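Local coordinates for protein phosphoinositol-specific phospholipase C (Pseudomonas sp., PDB 5FYR) that probably cleaves phosphoinositides as a calcium-dependent phospholipase C, holding a calcium ion and an inositol molecule in its active site, at residues A[47-52]-A[66-71]. Residues are numbered along the deposited sequence; the frame is centred on the assembly and turned at random.
Sequences LELDFW and WFVRHN. With CA (calcium ion), chain F; INS (1,2,3,4,5,6-hexahydroxy-cyclohexane), chain E.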
loop_
_atom_site.group_PDB
_atom_site.type_symbol
_atom_site.label_atom_id
_atom_site.label_comp_id
_atom_site.label_asym_id
_atom_site.label_seq_id
_atom_site.Cartn_x
_atom_site.Cartn_y
_atom_site.Cartn_z
ATOM N N LEU A 47 1.891 -1.520 -6.358
ATOM C CA LEU A 47 1.123 -0.659 -7.259
ATOM C C LEU A 47 0.461 0.473 -6.437
ATOM O O LEU A 47 0.622 0.545 -5.226
ATOM C CB LEU A 47 0.060 -1.490 -8.044
ATOM C CG LEU A 47 0.601 -2.519 -9.112
ATOM C CD1 LEU A 47 1.234 -3.754 -8.573
ATOM C CD2 LEU A 47 -0.570 -2.942 -9.942
ATOM N N GLU A 48 -0.223 1.356 -7.145
ATOM C CA GLU A 48 -0.905 2.487 -6.563
ATOM C C GLU A 48 -2.195 2.835 -7.318
ATOM O O GLU A 48 -2.210 2.826 -8.531
ATOM C CB GLU A 48 0.050 3.699 -6.531
ATOM C CG GLU A 48 -0.548 4.945 -5.862
ATOM C CD GLU A 48 0.445 6.104 -5.706
ATOM O OE1 GLU A 48 1.567 6.044 -6.287
ATOM O OE2 GLU A 48 0.072 7.114 -5.038
ATOM N N LEU A 49 -3.229 3.205 -6.559
ATOM C CA LEU A 49 -4.499 3.688 -7.060
ATOM C C LEU A 49 -4.861 4.932 -6.280
ATOM O O LEU A 49 -4.909 4.896 -5.047
ATOM C CB LEU A 49 -5.582 2.623 -6.877
ATOM C CG LEU A 49 -5.450 1.429 -7.770
ATOM C CD1 LEU A 49 -6.247 0.243 -7.272
ATOM C CD2 LEU A 49 -5.794 1.734 -9.236
ATOM N N ASP A 50 -5.207 6.004 -6.991
ATOM C CA ASP A 50 -5.772 7.207 -6.370
ATOM C C ASP A 50 -7.288 7.145 -6.497
ATOM O O ASP A 50 -7.790 7.077 -7.606
ATOM C CB ASP A 50 -5.231 8.466 -7.077
ATOM C CG ASP A 50 -3.730 8.674 -6.863
ATOM O OD1 ASP A 50 -3.076 7.860 -6.188
ATOM O OD2 ASP A 50 -3.131 9.601 -7.394
ATOM N N PHE A 51 -7.991 7.263 -5.372
ATOM C CA PHE A 51 -9.424 7.047 -5.395
ATOM C C PHE A 51 -10.198 8.238 -4.832
ATOM O O PHE A 51 -9.850 8.762 -3.790
ATOM C CB PHE A 51 -9.838 5.666 -4.836
ATOM C CG PHE A 51 -9.724 5.480 -3.365
ATOM C CD1 PHE A 51 -8.500 5.175 -2.768
ATOM C CD2 PHE A 51 -10.853 5.530 -2.575
ATOM C CE1 PHE A 51 -8.423 4.993 -1.417
ATOM C CE2 PHE A 51 -10.779 5.310 -1.225
ATOM C CZ PHE A 51 -9.543 5.066 -0.630
ATOM N N TRP A 52 -11.316 8.515 -5.489
ATOM C CA TRP A 52 -12.174 9.647 -5.199
ATOM C C TRP A 52 -13.601 9.219 -4.935
ATOM O O TRP A 52 -14.105 8.266 -5.543
ATOM C CB TRP A 52 -12.165 10.562 -6.428
ATOM C CG TRP A 52 -10.832 11.163 -6.786
ATOM C CD1 TRP A 52 -9.808 10.550 -7.472
ATOM C CD2 TRP A 52 -10.379 12.492 -6.499
ATOM N NE1 TRP A 52 -8.767 11.416 -7.604
ATOM C CE2 TRP A 52 -9.077 12.597 -6.984
ATOM C CE3 TRP A 52 -10.932 13.577 -5.809
ATOM C CZ2 TRP A 52 -8.314 13.780 -6.847
ATOM C CZ3 TRP A 52 -10.185 14.725 -5.653
ATOM C CH2 TRP A 52 -8.897 14.828 -6.174
ATOM N N TRP A 66 -16.176 3.931 -5.641
ATOM C CA TRP A 66 -15.249 5.054 -5.735
ATOM C C TRP A 66 -14.707 5.118 -7.177
ATOM O O TRP A 66 -14.608 4.120 -7.845
ATOM C CB TRP A 66 -14.103 4.926 -4.729
ATOM C CG TRP A 66 -14.486 5.080 -3.303
ATOM C CD1 TRP A 66 -14.322 6.192 -2.559
ATOM C CD2 TRP A 66 -15.036 4.089 -2.426
ATOM N NE1 TRP A 66 -14.750 5.979 -1.283
ATOM C CE2 TRP A 66 -15.171 4.690 -1.165
ATOM C CE3 TRP A 66 -15.438 2.755 -2.583
ATOM C CZ2 TRP A 66 -15.692 4.007 -0.054
ATOM C CZ3 TRP A 66 -15.987 2.090 -1.460
ATOM C CH2 TRP A 66 -16.103 2.724 -0.237
ATOM N N PHE A 67 -14.281 6.303 -7.605
ATOM C CA PHE A 67 -13.646 6.515 -8.889
ATOM C C PHE A 67 -12.110 6.494 -8.763
ATOM O O PHE A 67 -11.549 6.711 -7.682
ATOM C CB PHE A 67 -13.956 7.903 -9.400
ATOM C CG PHE A 67 -15.422 8.162 -9.657
ATOM C CD1 PHE A 67 -16.240 8.651 -8.645
ATOM C CD2 PHE A 67 -15.989 7.930 -10.899
ATOM C CE1 PHE A 67 -17.567 8.936 -8.908
ATOM C CE2 PHE A 67 -17.316 8.222 -11.139
ATOM C CZ PHE A 67 -18.114 8.686 -10.140
ATOM N N VAL A 68 -11.439 6.245 -9.879
ATOM C CA VAL A 68 -9.981 6.245 -9.940
ATOM C C VAL A 68 -9.524 7.221 -11.040
ATOM O O VAL A 68 -9.829 7.051 -12.218
ATOM C CB VAL A 68 -9.410 4.853 -10.148
ATOM C CG1 VAL A 68 -7.901 4.942 -10.378
ATOM C CG2 VAL A 68 -9.692 4.010 -8.937
ATOM N N ARG A 69 -8.805 8.246 -10.610
ATOM C CA ARG A 69 -8.255 9.268 -11.503
ATOM C C ARG A 69 -7.232 10.075 -10.732
ATOM O O ARG A 69 -7.201 9.996 -9.504
ATOM C CB ARG A 69 -9.317 10.238 -12.033
ATOM C CG ARG A 69 -10.028 11.057 -10.965
ATOM C CD ARG A 69 -10.993 12.070 -11.545
ATOM N NE ARG A 69 -11.589 12.913 -10.492
ATOM C CZ ARG A 69 -12.645 12.575 -9.755
ATOM N NH1 ARG A 69 -13.279 11.410 -9.931
ATOM N NH2 ARG A 69 -13.017 13.355 -8.774
ATOM N N HIS A 70 -6.497 10.929 -11.427
ATOM C CA HIS A 70 -5.508 11.774 -10.794
ATOM C C HIS A 70 -6.027 13.137 -10.291
ATOM O O HIS A 70 -5.846 13.476 -9.143
ATOM C CB HIS A 70 -4.373 11.977 -11.805
ATOM C CG HIS A 70 -3.204 12.674 -11.225
ATOM N ND1 HIS A 70 -2.583 13.737 -11.840
ATOM C CD2 HIS A 70 -2.582 12.503 -10.045
ATOM C CE1 HIS A 70 -1.596 14.163 -11.079
ATOM N NE2 HIS A 70 -1.560 13.417 -9.996
ATOM N N ASN A 71 -6.686 13.884 -11.136
ATOM C CA ASN A 71 -7.080 15.276 -10.761
ATOM C C ASN A 71 -8.490 15.350 -10.173
ATOM O O ASN A 71 -9.263 14.449 -10.404
ATOM C CB ASN A 71 -6.965 16.175 -11.977
ATOM C CG ASN A 71 -5.574 16.158 -12.604
ATOM O OD1 ASN A 71 -5.447 16.013 -13.822
ATOM N ND2 ASN A 71 -4.529 16.307 -11.785
HETATM CA CA CA F . -1.105 8.961 -5.783
HETATM C C1 INS E . 1.266 11.727 -3.273
HETATM C C2 INS E . 1.821 10.539 -4.062
HETATM C C3 INS E . 2.093 9.323 -3.259
HETATM C C4 INS E . 1.130 9.050 -2.173
HETATM C C5 INS E . 0.552 10.188 -1.439
HETATM C C6 INS E . 0.256 11.391 -2.223
HETATM O O1 INS E . 0.690 12.584 -4.255
HETATM O O2 INS E . 0.795 10.222 -5.023
HETATM O O3 INS E . 2.402 8.195 -4.075
HETATM O O4 INS E . 1.520 7.944 -1.404
HETATM O O5 INS E . -0.384 9.879 -0.409
HETATM O O6 INS E . -0.239 12.474 -1.516
HETATM O O HOH W 1 -1.168 11.393 -6.263
#
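Trp52 and Phe67 form an antiparallel hydrogen-bonded pair, in which Trp52 N donates a hydrogen bond to Phe67 O (2.8 Å) and Phe67 N one to Trp52 O (2.9 Å). Phe51 and Val68 make the adjoining non-hydrogen-bonded pair; beyond them Arg69 N reaches Asp50 O only weakly.

The indole of Trp52 is gripped at edge and face. Trp52 NE1 donates to Arg69 O at 2.8 Å, the oxygen lying in the ring plane although the donor stands above the carbonyl plane. The guanidinium of Arg69 lies flat on the indole, planes 21° apart, in a cation-pi stack with CZ 4.0 Å from the centroid of the five-membered ring. Its NE is held by Asn71 O, and NH1 and NH2 by carbonyls of Gln54, Gly79 and Pro72, which fix its rotation. A leucine in place of Trp52 would probably leave Arg69 O without its indole donor and the guanidinium without its aromatic platform.

Strand 67-68 is the edge strand beside strand 46-52, whose other neighbour is the parallel strand 114-120, in the TIM-barrel-type fold of calcium-dependent phosphoinositide phospholipases C. From strand 46-52, Glu48 OE2 and both carboxylate oxygens of Asp50 bind calcium, with Asn27, Asp119, inositol O2 and a water; Tyr29 also hydrogen-bonds Asp50 OD2.

Apolar contacts gather on the Phe51-Val68 face. With CG between the backbone N and the carbonyl carbon (chi1 72°), the Phe51 ring is set alongside the Trp66 side chain, edge toward its face, in a T-shaped pair with Phe51 CD2 3.5 Å from Trp66 CD1. Leu49 CD2 meets Val68 CG1 at 4.0 Å, both side chains also touching helix 94-107.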